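Local coordinates for CTP:phosphocholine Cytidylyltransferase (Streptococcus pneumoniae, PDB 1JYK), which catalyses the transfer of a cytidylyl group from CTP to phosphocholine, giving CDP-choline and pyrophosphate, at residues R38-P41 / L42-T46; N54-L58 / I59-I63; N107-S110 / L111-V114; K199-S203 / G204-D208; I237-V240 / Q241-R244. All coordinates share one frame; numbering follows the deposited sequence.

Contact 1: R38-P41 / L42-T46; sequences RLRP and LTENT. Unlike the reference sequence in segment 42-46: L42 (reference Met).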
loop_
_atom_site.group_PDB
_atom_site.type_symbol
_atom_site.label_atom_id
_atom_site.label_comp_id
_atom_site.label_asym_id
_atom_site.label_seq_id
_atom_site.Cartn_x
_atom_site.Cartn_y
_atom_site.Cartn_z
ATOM N N ARG A 38 5.289 15.629 1.235
ATOM C CA ARG A 38 6.597 15.398 1.848
ATOM C C ARG A 38 7.714 15.124 0.830
ATOM O O ARG A 38 8.900 15.207 1.166
ATOM C CB ARG A 38 6.511 14.226 2.835
ATOM C CG ARG A 38 6.397 12.869 2.154
ATOM C CD ARG A 38 6.560 11.708 3.128
ATOM N NE ARG A 38 6.403 10.370 2.534
ATOM C CZ ARG A 38 6.138 10.094 1.252
ATOM N NH1 ARG A 38 5.982 11.055 0.347
ATOM N NH2 ARG A 38 6.026 8.828 0.869
ATOM N N LEU A 39 7.343 14.805 -0.407
ATOM C CA LEU A 39 8.342 14.514 -1.424
ATOM C C LEU A 39 8.749 15.735 -2.228
ATOM O O LEU A 39 9.518 15.621 -3.181
ATOM C CB LEU A 39 7.834 13.426 -2.370
ATOM C CG LEU A 39 7.568 12.063 -1.735
ATOM C CD1 LEU A 39 7.134 11.079 -2.805
ATOM C CD2 LEU A 39 8.820 11.569 -1.032
ATOM N N ARG A 40 8.240 16.902 -1.850
ATOM C CA ARG A 40 8.580 18.137 -2.557
ATOM C C ARG A 40 10.098 18.241 -2.739
ATOM O O ARG A 40 10.864 17.869 -1.848
ATOM C CB ARG A 40 8.051 19.348 -1.780
ATOM C CG ARG A 40 9.121 20.338 -1.305
ATOM C CD ARG A 40 9.435 21.416 -2.361
ATOM N NE ARG A 40 8.263 21.811 -3.145
ATOM C CZ ARG A 40 8.293 22.611 -4.212
ATOM N NH1 ARG A 40 9.438 23.117 -4.641
ATOM N NH2 ARG A 40 7.170 22.909 -4.849
ATOM N N PRO A 41 10.562 18.766 -3.889
ATOM C CA PRO A 41 9.857 19.281 -5.074
ATOM C C PRO A 41 9.401 18.240 -6.111
ATOM O O PRO A 41 8.848 18.600 -7.151
ATOM C CB PRO A 41 10.881 20.223 -5.688
ATOM C CG PRO A 41 12.180 19.490 -5.439
ATOM C CD PRO A 41 12.026 18.879 -4.053
ATOM N N LEU A 42 9.637 16.964 -5.836
ATOM C CA LEU A 42 9.280 15.902 -6.772
ATOM C C LEU A 42 7.809 15.832 -7.159
ATOM O O LEU A 42 7.473 15.428 -8.280
ATOM C CB LEU A 42 9.685 14.542 -6.201
ATOM C CG LEU A 42 11.171 14.315 -5.944
ATOM C CD1 LEU A 42 11.341 13.063 -5.094
ATOM C CD2 LEU A 42 11.905 14.187 -7.269
ATOM N N THR A 43 6.938 16.223 -6.236
ATOM C CA THR A 43 5.502 16.132 -6.464
ATOM C C THR A 43 4.796 17.430 -6.774
ATOM O O THR A 43 3.570 17.503 -6.693
ATOM C CB THR A 43 4.817 15.500 -5.254
ATOM O OG1 THR A 43 5.303 16.131 -4.063
ATOM C CG2 THR A 43 5.121 14.006 -5.200
ATOM N N GLU A 44 5.555 18.458 -7.126
ATOM C CA GLU A 44 4.942 19.732 -7.449
ATOM C C GLU A 44 4.092 19.621 -8.724
ATOM O O GLU A 44 2.989 20.170 -8.792
ATOM C CB GLU A 44 6.016 20.803 -7.623
ATOM C CG GLU A 44 5.472 22.094 -8.181
ATOM C CD GLU A 44 6.447 23.240 -8.069
ATOM O OE1 GLU A 44 5.979 24.396 -7.960
ATOM O OE2 GLU A 44 7.672 22.981 -8.091
ATOM N N ASN A 45 4.603 18.904 -9.723
ATOM C CA ASN A 45 3.895 18.732 -10.992
ATOM C C ASN A 45 3.807 17.278 -11.409
ATOM O O ASN A 45 3.397 16.977 -12.528
ATOM C CB ASN A 45 4.595 19.502 -12.106
ATOM C CG ASN A 45 4.527 20.991 -11.906
ATOM O OD1 ASN A 45 5.239 21.546 -11.066
ATOM N ND2 ASN A 45 3.669 21.655 -12.675
ATOM N N THR A 46 4.204 16.379 -10.521
ATOM C CA THR A 46 4.162 14.957 -10.821
ATOM C C THR A 46 3.607 14.190 -9.641
ATOM O O THR A 46 4.035 14.400 -8.508
ATOM C CB THR A 46 5.563 14.405 -11.105
ATOM O OG1 THR A 46 6.168 15.158 -12.154
ATOM C CG2 THR A 46 5.486 12.937 -11.504
HETATM O O HOH W 1 9.844 20.649 -8.672
#
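L39 and L42 meet first through the backbone: L42 N donates to L39 O at 3.0 Å, while the CB of L42 lies 3.2 Å from that same oxygen. T43 adds its methyl, CG2 standing 4.0 Å from L39 CB. On the outer side R40 and E44 run alongside one another, and R40 NH2 forms a rather long salt bridge with E44 OE2, 3.3 Å, their flat ends turned 59° apart. The arginine reaches it by bending at chi2 and chi3; the glutamate is extended. Behind these groups a type I turn from P41 to E44 is closed by E44 N to P41 O, and a water donates to both P41 O and E44 OE2. P41, preceded by a cis peptide bond, suits this sharp change of direction. T43 OG1 is tied back to G36 O, in the glycine-rich loop that probably binds nucleotide, as in related transferases. The stretch follows strand 27-32, with P41 and L42 resting on V240 and L42 also on Y243 of helix 240-250.

Contact 2: N54-L58 / I59-I63; sequences NQKPL and IEYQI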
loop_
_atom_site.group_PDB
_atom_site.type_symbol
_atom_site.label_atom_id
_atom_site.label_comp_id
_atom_site.label_asym_id
_atom_site.label_seq_id
_atom_site.Cartn_x
_atom_site.Cartn_y
_atom_site.Cartn_z
ATOM N N ASN A 54 15.567 5.838 -12.024
ATOM C CA ASN A 54 16.267 5.136 -13.087
ATOM C C ASN A 54 15.448 5.296 -14.364
ATOM O O ASN A 54 15.262 4.342 -15.125
ATOM C CB ASN A 54 16.435 3.654 -12.754
ATOM C CG ASN A 54 17.611 3.025 -13.480
ATOM O OD1 ASN A 54 18.502 3.721 -13.961
ATOM N ND2 ASN A 54 17.615 1.700 -13.559
ATOM N N GLN A 55 14.933 6.509 -14.562
ATOM C CA GLN A 55 14.158 6.875 -15.745
ATOM C C GLN A 55 12.873 6.099 -15.999
ATOM O O GLN A 55 12.458 5.954 -17.149
ATOM C CB GLN A 55 15.045 6.778 -16.994
ATOM C CG GLN A 55 16.304 7.642 -16.946
ATOM C CD GLN A 55 16.012 9.120 -16.669
ATOM O OE1 GLN A 55 16.816 9.814 -16.036
ATOM N NE2 GLN A 55 14.860 9.605 -17.144
ATOM N N LYS A 56 12.236 5.613 -14.940
ATOM C CA LYS A 56 10.995 4.855 -15.085
ATOM C C LYS A 56 10.053 5.161 -13.920
ATOM O O LYS A 56 10.460 5.090 -12.765
ATOM C CB LYS A 56 11.317 3.357 -15.126
ATOM C CG LYS A 56 10.118 2.442 -15.292
ATOM C CD LYS A 56 10.574 1.019 -15.599
ATOM C CE LYS A 56 9.398 0.069 -15.714
ATOM N NZ LYS A 56 8.639 0.319 -16.963
ATOM N N PRO A 57 8.788 5.526 -14.209
ATOM C CA PRO A 57 7.834 5.829 -13.129
ATOM C C PRO A 57 7.775 4.704 -12.104
ATOM O O PRO A 57 7.705 3.528 -12.462
ATOM C CB PRO A 57 6.503 6.007 -13.857
ATOM C CG PRO A 57 6.897 6.443 -15.237
ATOM C CD PRO A 57 8.177 5.695 -15.540
ATOM N N LEU A 58 7.804 5.069 -10.827
ATOM C CA LEU A 58 7.772 4.098 -9.738
ATOM C C LEU A 58 6.699 3.023 -9.871
ATOM O O LEU A 58 6.974 1.838 -9.697
ATOM C CB LEU A 58 7.569 4.813 -8.400
ATOM C CG LEU A 58 8.789 5.439 -7.730
ATOM C CD1 LEU A 58 8.330 6.216 -6.507
ATOM C CD2 LEU A 58 9.780 4.368 -7.338
ATOM N N ILE A 59 5.472 3.438 -10.168
ATOM C CA ILE A 59 4.372 2.490 -10.269
ATOM C C ILE A 59 4.558 1.427 -11.356
ATOM O O ILE A 59 4.027 0.319 -11.240
ATOM C CB ILE A 59 3.018 3.233 -10.479
ATOM C CG1 ILE A 59 1.856 2.298 -10.140
ATOM C CG2 ILE A 59 2.913 3.758 -11.905
ATOM C CD1 ILE A 59 0.547 3.029 -9.891
ATOM N N GLU A 60 5.306 1.752 -12.408
ATOM C CA GLU A 60 5.531 0.785 -13.481
ATOM C C GLU A 60 6.336 -0.421 -12.987
ATOM O O GLU A 60 6.088 -1.551 -13.403
ATOM C CB GLU A 60 6.239 1.455 -14.664
ATOM C CG GLU A 60 5.306 2.355 -15.463
ATOM C CD GLU A 60 5.916 2.875 -16.757
ATOM O OE1 GLU A 60 7.051 2.480 -17.104
ATOM O OE2 GLU A 60 5.247 3.685 -17.428
ATOM N N TYR A 61 7.295 -0.190 -12.098
ATOM C CA TYR A 61 8.079 -1.295 -11.559
ATOM C C TYR A 61 7.146 -2.250 -10.820
ATOM O O TYR A 61 7.277 -3.465 -10.925
ATOM C CB TYR A 61 9.135 -0.783 -10.577
ATOM C CG TYR A 61 10.281 -0.036 -11.218
ATOM C CD1 TYR A 61 10.312 1.358 -11.219
ATOM C CD2 TYR A 61 11.362 -0.721 -11.781
ATOM C CE1 TYR A 61 11.390 2.055 -11.758
ATOM C CE2 TYR A 61 12.450 -0.032 -12.326
ATOM C CZ TYR A 61 12.457 1.353 -12.308
ATOM O OH TYR A 61 13.523 2.044 -12.830
ATOM N N GLN A 62 6.204 -1.687 -10.068
ATOM C CA GLN A 62 5.252 -2.481 -9.300
ATOM C C GLN A 62 4.290 -3.245 -10.203
ATOM O O GLN A 62 4.089 -4.445 -10.025
ATOM C CB GLN A 62 4.461 -1.584 -8.343
ATOM C CG GLN A 62 5.337 -0.759 -7.395
ATOM C CD GLN A 62 4.523 0.187 -6.518
ATOM O OE1 GLN A 62 3.424 0.613 -6.887
ATOM N NE2 GLN A 62 5.060 0.517 -5.350
ATOM N N ILE A 63 3.690 -2.544 -11.166
ATOM C CA ILE A 63 2.751 -3.161 -12.105
ATOM C C ILE A 63 3.401 -4.334 -12.859
ATOM O O ILE A 63 2.791 -5.394 -13.026
ATOM C CB ILE A 63 2.225 -2.116 -13.137
ATOM C CG1 ILE A 63 1.245 -1.150 -12.459
ATOM C CG2 ILE A 63 1.505 -2.816 -14.280
ATOM C CD1 ILE A 63 0.983 0.117 -13.259
#
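K56 lays its aliphatic chain across Y61 and carries its ammonium on to E60, which makes the dense half of this contact. K56 CD sits 3.9 Å from the ring centroid of Y61, a CH-pi contact over one face, offset toward the rim. With CG anti to the backbone N (chi1 -179°) the lysine runs extended over the ring, and a bend at chi4 brings NZ to E60 OE1 at 2.7 Å, on the anti side of that oxygen. A long side chain, greasy in its middle and charged at its tip, serves both neighbours. NZ has a second acid in E64, and E60 OE2 is held by K91 and Y87. P57 lies alongside E60, its CD 3.7 Å from E60 OE1, and P57 O accepts E60 N at 3.0 Å in the first helical turn. The other half is looser: exposed N54 brings its CB to 3.3 Å from Y61 OH, whose hydrogen bond goes to V53 O. The whole forms the step from strand 56-57, paired with 52-53, into helix 58-68; K56 and P57 also touch helix 87-92, and I59, Q62 and I63 rest on strand 27-32.

Contact 3: N107-S110 / L111-V114; sequences NFYS and LYLV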
loop_
_atom_site.group_PDB
_atom_site.type_symbol
_atom_site.label_atom_id
_atom_site.label_comp_id
_atom_site.label_asym_id
_atom_site.label_seq_id
_atom_site.Cartn_x
_atom_site.Cartn_y
_atom_site.Cartn_z
ATOM N N ASN A 107 -6.352 8.288 3.563
ATOM C CA ASN A 107 -6.519 7.174 2.636
ATOM C C ASN A 107 -7.496 6.053 2.977
ATOM O O ASN A 107 -7.601 5.077 2.231
ATOM C CB ASN A 107 -5.143 6.606 2.228
ATOM C CG ASN A 107 -4.488 5.762 3.307
ATOM O OD1 ASN A 107 -5.074 5.460 4.343
ATOM N ND2 ASN A 107 -3.247 5.373 3.051
ATOM N N PHE A 108 -8.222 6.188 4.085
ATOM C CA PHE A 108 -9.240 5.197 4.447
ATOM C C PHE A 108 -10.252 5.224 3.295
ATOM O O PHE A 108 -10.766 4.195 2.851
ATOM C CB PHE A 108 -9.955 5.615 5.747
ATOM C CG PHE A 108 -11.380 5.091 5.875
ATOM C CD1 PHE A 108 -12.451 5.763 5.289
ATOM C CD2 PHE A 108 -11.645 3.934 6.594
ATOM C CE1 PHE A 108 -13.767 5.278 5.420
ATOM C CE2 PHE A 108 -12.956 3.443 6.730
ATOM C CZ PHE A 108 -14.015 4.117 6.143
ATOM N N TYR A 109 -10.521 6.435 2.817
ATOM C CA TYR A 109 -11.485 6.641 1.749
ATOM C C TYR A 109 -11.031 6.062 0.407
ATOM O O TYR A 109 -11.856 5.652 -0.412
ATOM C CB TYR A 109 -11.794 8.135 1.618
ATOM C CG TYR A 109 -12.982 8.417 0.740
ATOM C CD1 TYR A 109 -14.258 7.962 1.082
ATOM C CD2 TYR A 109 -12.823 9.089 -0.468
ATOM C CE1 TYR A 109 -15.349 8.171 0.232
ATOM C CE2 TYR A 109 -13.899 9.304 -1.324
ATOM C CZ TYR A 109 -15.157 8.844 -0.971
ATOM O OH TYR A 109 -16.213 9.054 -1.831
ATOM N N SER A 110 -9.725 6.028 0.176
ATOM C CA SER A 110 -9.211 5.460 -1.058
ATOM C C SER A 110 -9.601 3.987 -1.096
ATOM O O SER A 110 -10.043 3.472 -2.121
ATOM C CB SER A 110 -7.697 5.601 -1.106
ATOM O OG SER A 110 -7.335 6.912 -1.502
ATOM N N LEU A 111 -9.436 3.303 0.031
ATOM C CA LEU A 111 -9.802 1.899 0.098
ATOM C C LEU A 111 -11.327 1.751 0.123
ATOM O O LEU A 111 -11.861 0.770 -0.400
ATOM C CB LEU A 111 -9.192 1.236 1.336
ATOM C CG LEU A 111 -9.374 -0.287 1.419
ATOM C CD1 LEU A 111 -8.805 -0.960 0.176
ATOM C CD2 LEU A 111 -8.679 -0.809 2.661
ATOM N N TYR A 112 -12.025 2.711 0.732
ATOM C CA TYR A 112 -13.490 2.654 0.783
ATOM C C TYR A 112 -14.074 2.531 -0.628
ATOM O O TYR A 112 -14.971 1.717 -0.874
ATOM C CB TYR A 112 -14.077 3.905 1.446
ATOM C CG TYR A 112 -15.589 3.879 1.459
ATOM C CD1 TYR A 112 -16.280 3.141 2.422
ATOM C CD2 TYR A 112 -16.329 4.505 0.454
ATOM C CE1 TYR A 112 -17.673 3.012 2.387
ATOM C CE2 TYR A 112 -17.727 4.385 0.403
ATOM C CZ TYR A 112 -18.392 3.631 1.374
ATOM O OH TYR A 112 -19.769 3.478 1.330
ATOM N N LEU A 113 -13.544 3.338 -1.550
ATOM C CA LEU A 113 -14.004 3.353 -2.936
ATOM C C LEU A 113 -13.922 1.998 -3.642
ATOM O O LEU A 113 -14.650 1.758 -4.599
ATOM C CB LEU A 113 -13.223 4.406 -3.727
ATOM C CG LEU A 113 -13.486 5.844 -3.268
ATOM C CD1 LEU A 113 -12.422 6.775 -3.828
ATOM C CD2 LEU A 113 -14.873 6.277 -3.723
ATOM N N VAL A 114 -13.047 1.113 -3.174
ATOM C CA VAL A 114 -12.918 -0.210 -3.786
ATOM C C VAL A 114 -13.042 -1.315 -2.741
ATOM O O VAL A 114 -12.532 -2.421 -2.927
ATOM C CB VAL A 114 -11.552 -0.361 -4.521
ATOM C CG1 VAL A 114 -11.517 0.545 -5.740
ATOM C CG2 VAL A 114 -10.402 -0.020 -3.577
#
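The rings of Y109 and Y112 stand almost parallel, planes 9° apart, but displaced so much that little of one faces the other: the centroids are 5.9 Å apart and the nearest carbons, Y109 CE1 and Y112 CD2, come to 3.8 Å. Both tyrosines have CG anti to the backbone N (chi1 -168° and 178°), which carries the rings out on the same flank of the helix, where the side chains cross at a slant. L113 approaches Y109 differently, over a face: its CG is 4.2 Å from the ring centroid in a CH-pi contact, and CD2 reaches Y109 OH at 3.6 Å. A branched leucine can cover a flat ring in this way with its CG and both methyls. F108 meets Y112 more distantly, CE1 to CB 4.2 Å. The backbone beneath is the short helix 108-112 of an alpha/beta nucleotidyltransferase fold, where Y112 N donates to F108 O at 2.9 Å and L113 N to Y109 O at 3.1 Å. Its other side turns to the central sheet: S110 and V114, small enough to lie close, touch strands 27-32 and 74-78. S110 OG is bonded to N99 ND2. F108 and Y112 pack on helix 187-201, and Y105 meets the Y109 ring edge-to-face.

Contact 4: K199-S203 / G204-D208; sequences KAYVS and GEFVD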
loop_
_atom_site.group_PDB
_atom_site.type_symbol
_atom_site.label_atom_id
_atom_site.label_comp_id
_atom_site.label_asym_id
_atom_site.label_seq_id
_atom_site.Cartn_x
_atom_site.Cartn_y
_atom_site.Cartn_z
ATOM N N LYS A 199 -19.065 0.598 8.835
ATOM C CA LYS A 199 -19.366 1.201 10.131
ATOM C C LYS A 199 -18.650 2.525 10.366
ATOM O O LYS A 199 -19.258 3.484 10.835
ATOM C CB LYS A 199 -19.019 0.229 11.268
ATOM C CG LYS A 199 -19.254 0.791 12.673
ATOM C CD LYS A 199 -18.696 -0.144 13.745
ATOM C CE LYS A 199 -19.609 -1.352 13.973
ATOM N NZ LYS A 199 -19.451 -1.938 15.339
ATOM N N ALA A 200 -17.359 2.585 10.047
ATOM C CA ALA A 200 -16.602 3.813 10.248
ATOM C C ALA A 200 -17.095 4.941 9.347
ATOM O O ALA A 200 -17.232 6.086 9.788
ATOM C CB ALA A 200 -15.118 3.556 9.998
ATOM N N TYR A 201 -17.361 4.615 8.084
ATOM C CA TYR A 201 -17.816 5.605 7.113
ATOM C C TYR A 201 -19.161 6.231 7.487
ATOM O O TYR A 201 -19.415 7.400 7.190
ATOM C CB TYR A 201 -17.919 4.958 5.731
ATOM C CG TYR A 201 -18.164 5.926 4.590
ATOM C CD1 TYR A 201 -17.304 7.003 4.361
ATOM C CD2 TYR A 201 -19.244 5.749 3.719
ATOM C CE1 TYR A 201 -17.511 7.881 3.291
ATOM C CE2 TYR A 201 -19.460 6.618 2.648
ATOM C CZ TYR A 201 -18.591 7.681 2.437
ATOM O OH TYR A 201 -18.786 8.537 1.375
ATOM N N VAL A 202 -20.016 5.459 8.147
ATOM C CA VAL A 202 -21.334 5.964 8.527
ATOM C C VAL A 202 -21.504 6.352 9.992
ATOM O O VAL A 202 -22.631 6.558 10.448
ATOM C CB VAL A 202 -22.422 4.944 8.196
ATOM C CG1 VAL A 202 -22.680 4.940 6.711
ATOM C CG2 VAL A 202 -22.009 3.575 8.668
ATOM N N SER A 203 -20.395 6.451 10.722
ATOM C CA SER A 203 -20.441 6.802 12.134
ATOM C C SER A 203 -19.744 8.127 12.409
ATOM O O SER A 203 -19.515 8.488 13.564
ATOM C CB SER A 203 -19.802 5.690 12.965
ATOM O OG SER A 203 -20.585 4.512 12.899
ATOM N N GLY A 204 -19.411 8.849 11.340
ATOM C CA GLY A 204 -18.750 10.137 11.475
ATOM C C GLY A 204 -17.382 10.053 12.125
ATOM O O GLY A 204 -16.949 10.994 12.785
ATOM N N GLU A 205 -16.699 8.927 11.934
ATOM C CA GLU A 205 -15.370 8.712 12.509
ATOM C C GLU A 205 -14.463 8.074 11.463
ATOM O O GLU A 205 -13.980 6.958 11.662
ATOM C CB GLU A 205 -15.475 7.786 13.734
ATOM C CG GLU A 205 -16.794 6.998 13.819
ATOM C CD GLU A 205 -16.887 6.059 15.029
ATOM O OE1 GLU A 205 -17.290 4.888 14.846
ATOM O OE2 GLU A 205 -16.568 6.489 16.158
ATOM N N PHE A 206 -14.221 8.777 10.356
ATOM C CA PHE A 206 -13.392 8.214 9.291
ATOM C C PHE A 206 -12.502 9.185 8.508
ATOM O O PHE A 206 -11.457 8.789 8.006
ATOM C CB PHE A 206 -14.287 7.473 8.285
ATOM C CG PHE A 206 -15.063 8.397 7.376
ATOM C CD1 PHE A 206 -16.311 8.882 7.757
ATOM C CD2 PHE A 206 -14.512 8.838 6.170
ATOM C CE1 PHE A 206 -16.994 9.794 6.961
ATOM C CE2 PHE A 206 -15.189 9.752 5.364
ATOM C CZ PHE A 206 -16.434 10.231 5.764
ATOM N N VAL A 207 -12.913 10.443 8.395
ATOM C CA VAL A 207 -12.162 11.420 7.604
ATOM C C VAL A 207 -10.654 11.481 7.808
ATOM O O VAL A 207 -9.917 11.696 6.852
ATOM C CB VAL A 207 -12.739 12.859 7.762
ATOM C CG1 VAL A 207 -14.184 12.886 7.285
ATOM C CG2 VAL A 207 -12.645 13.327 9.209
ATOM N N ASP A 208 -10.186 11.283 9.035
ATOM C CA ASP A 208 -8.752 11.355 9.300
ATOM C C ASP A 208 -8.067 9.994 9.382
ATOM O O ASP A 208 -6.854 9.920 9.569
ATOM C CB ASP A 208 -8.499 12.129 10.601
ATOM C CG ASP A 208 -9.028 13.550 10.548
ATOM O OD1 ASP A 208 -9.901 13.893 11.375
ATOM O OD2 ASP A 208 -8.572 14.322 9.678
HETATM O O HOH W 2 -20.336 9.262 8.777
#
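A water joins Y201 and G204, donating to Y201 O at 2.6 Å and accepting from G204 N, so that the carbonyl at the end of the helix and the amide of the turn share one partner. Beside this bridge the aromatic rings meet. Y201 presents its edge to the face of F206, centroids 4.8 Å apart and planes at 62°, an edge-to-face pair in which Y201 CD1 stands over the centre of the phenylalanine ring; V207 CG1 covers the opposite face near the rim. F206 reaches this place with CG in the crowded position between backbone N and carbonyl carbon (chi1 75°), and its CB lies 3.6 Å from A200 O, the small alanine methyl letting the phenylalanine sit near the helix backbone. The contact is the C-terminal exit of helix 187-201: V202 is the first residue to leave helical geometry, and G204 turns the chain with a positive phi of 63°, which glycine accepts easily. S203 OG donates back to K199 O at 2.7 Å, giving that last-turn carbonyl a hydroxyl partner. On the exposed side E205 extends past S203, its OE1 3.2 Å from S203 CB. F206 also meets Y105 edge-to-face, V207 shares backbone hydrogen bonds with N106, and the Y201 ring adjoins Y112 of helix 108-112.

Contact 5: I237-V240 / Q241-R244; sequences IDSV and QDYR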
loop_
_atom_site.group_PDB
_atom_site.type_symbol
_atom_site.label_atom_id
_atom_site.label_comp_id
_atom_site.label_asym_id
_atom_site.label_seq_id
_atom_site.Cartn_x
_atom_site.Cartn_y
_atom_site.Cartn_z
ATOM N N ILE A 237 10.424 5.787 -0.110
ATOM C CA ILE A 237 10.784 7.107 -0.606
ATOM C C ILE A 237 9.908 8.071 0.187
ATOM O O ILE A 237 8.772 8.352 -0.188
ATOM C CB ILE A 237 10.509 7.239 -2.119
ATOM C CG1 ILE A 237 11.196 6.088 -2.863
ATOM C CG2 ILE A 237 11.031 8.580 -2.629
ATOM C CD1 ILE A 237 11.225 6.238 -4.360
ATOM N N ASP A 238 10.447 8.555 1.303
ATOM C CA ASP A 238 9.715 9.454 2.184
ATOM C C ASP A 238 10.129 10.907 2.045
ATOM O O ASP A 238 9.524 11.782 2.662
ATOM C CB ASP A 238 9.907 9.031 3.647
ATOM C CG ASP A 238 9.207 7.724 3.978
ATOM O OD1 ASP A 238 8.175 7.426 3.341
ATOM O OD2 ASP A 238 9.693 6.996 4.875
ATOM N N SER A 239 11.164 11.164 1.254
ATOM C CA SER A 239 11.658 12.524 1.051
ATOM C C SER A 239 12.430 12.566 -0.253
ATOM O O SER A 239 12.777 11.517 -0.794
ATOM C CB SER A 239 12.593 12.913 2.192
ATOM O OG SER A 239 13.781 12.139 2.150
ATOM N N VAL A 240 12.708 13.764 -0.761
ATOM C CA VAL A 240 13.469 13.861 -2.002
ATOM C C VAL A 240 14.882 13.338 -1.719
ATOM O O VAL A 240 15.586 12.889 -2.616
ATOM C CB VAL A 240 13.514 15.318 -2.539
ATOM C CG1 VAL A 240 14.288 16.208 -1.592
ATOM C CG2 VAL A 240 14.140 15.340 -3.921
ATOM N N GLN A 241 15.282 13.375 -0.450
ATOM C CA GLN A 241 16.595 12.880 -0.057
ATOM C C GLN A 241 16.632 11.368 -0.259
ATOM O O GLN A 241 17.624 10.824 -0.750
ATOM C CB GLN A 241 16.872 13.215 1.406
ATOM C CG GLN A 241 17.371 14.638 1.623
ATOM C CD GLN A 241 16.270 15.687 1.499
ATOM O OE1 GLN A 241 15.105 15.433 1.823
ATOM N NE2 GLN A 241 16.643 16.877 1.030
ATOM N N ASP A 242 15.551 10.694 0.130
ATOM C CA ASP A 242 15.454 9.246 -0.036
ATOM C C ASP A 242 15.542 8.959 -1.526
ATOM O O ASP A 242 16.194 8.009 -1.957
ATOM C CB ASP A 242 14.110 8.720 0.477
ATOM C CG ASP A 242 14.044 8.645 1.988
ATOM O OD1 ASP A 242 15.096 8.761 2.646
ATOM O OD2 ASP A 242 12.928 8.471 2.518
ATOM N N TYR A 243 14.863 9.795 -2.304
ATOM C CA TYR A 243 14.831 9.666 -3.754
ATOM C C TYR A 243 16.228 9.802 -4.355
ATOM O O TYR A 243 16.638 9.011 -5.201
ATOM C CB TYR A 243 13.906 10.738 -4.336
ATOM C CG TYR A 243 14.054 10.925 -5.820
ATOM C CD1 TYR A 243 13.409 10.072 -6.713
ATOM C CD2 TYR A 243 14.855 11.940 -6.336
ATOM C CE1 TYR A 243 13.560 10.223 -8.086
ATOM C CE2 TYR A 243 15.013 12.101 -7.706
ATOM C CZ TYR A 243 14.360 11.237 -8.573
ATOM O OH TYR A 243 14.510 11.389 -9.927
ATOM N N ARG A 244 16.957 10.821 -3.921
ATOM C CA ARG A 244 18.301 11.049 -4.429
ATOM C C ARG A 244 19.234 9.880 -4.105
ATOM O O ARG A 244 20.033 9.460 -4.941
ATOM C CB ARG A 244 18.851 12.359 -3.854
ATOM C CG ARG A 244 18.263 13.580 -4.532
ATOM C CD ARG A 244 18.393 14.839 -3.697
ATOM N NE ARG A 244 17.649 15.945 -4.298
ATOM C CZ ARG A 244 17.390 17.096 -3.679
ATOM N NH1 ARG A 244 17.817 17.289 -2.433
ATOM N NH2 ARG A 244 16.697 18.047 -4.297
HETATM O O HOH W 3 13.510 10.599 4.556
#
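S239 and D242 are brought together by two first torsions: OG of the serine lies between its backbone N and carbonyl carbon (chi1 67°), and CG of the aspartate is anti to its own carbonyl carbon (chi1 -76°), turned back toward the start of the helix. S239 is the N-cap of helix 240-250, its OG accepting D242 N at 3.0 Å, and a short hydroxyl side chain fits that role. D242 OD2 in turn takes D238 N at 2.8 Å on its anti lone pair, and a water lies between S239 OG and OD2, its bond to the latter weak. The helix proper starts with Y243 N to S239 O and R244 N to V240 O. R244 runs extended from CG to NE, which puts one face of its guanidinium over V240 CG2, 3.6 Å from NE. On the inner side I237 CG2 rests 4.0 Å from Y243 CB, and the tyrosine OH reaches Q52 O. The serine thus gives D242 N the acceptor that no helical carbonyl supplies, while D242 OD2 ties the helix start to the incoming loop. The helix dipole probably favours the D242 carboxylate; D238 OD2, 4.3 Å from D242 OD2 and in a long, weak ion pair with R38, would oppose it.

Overall arrangement
From the N terminus the five contacts follow one another in series, so none encloses or crosses another, and each joins residues a few positions apart in its own turn or helix end. Contact 1 shapes the loop after strand 27-32, contact 2 the entry to helix 58-68, contact 3 the short helix 108-112, contact 4 the exit of helix 187-201 and contact 5 the start of helix 240-250. Folding gathers them into two groups. Contact 5 touches contact 1, where L39 CD2 approaches I237 O, and contact 2 through I237 and L58. Contacts 3 and 4 join through Y109 with the Y201 hydroxyl and F108 with F206. The centres of contacts 2 and 4 lie about 34 Å apart, on opposite sides of the chain's centre.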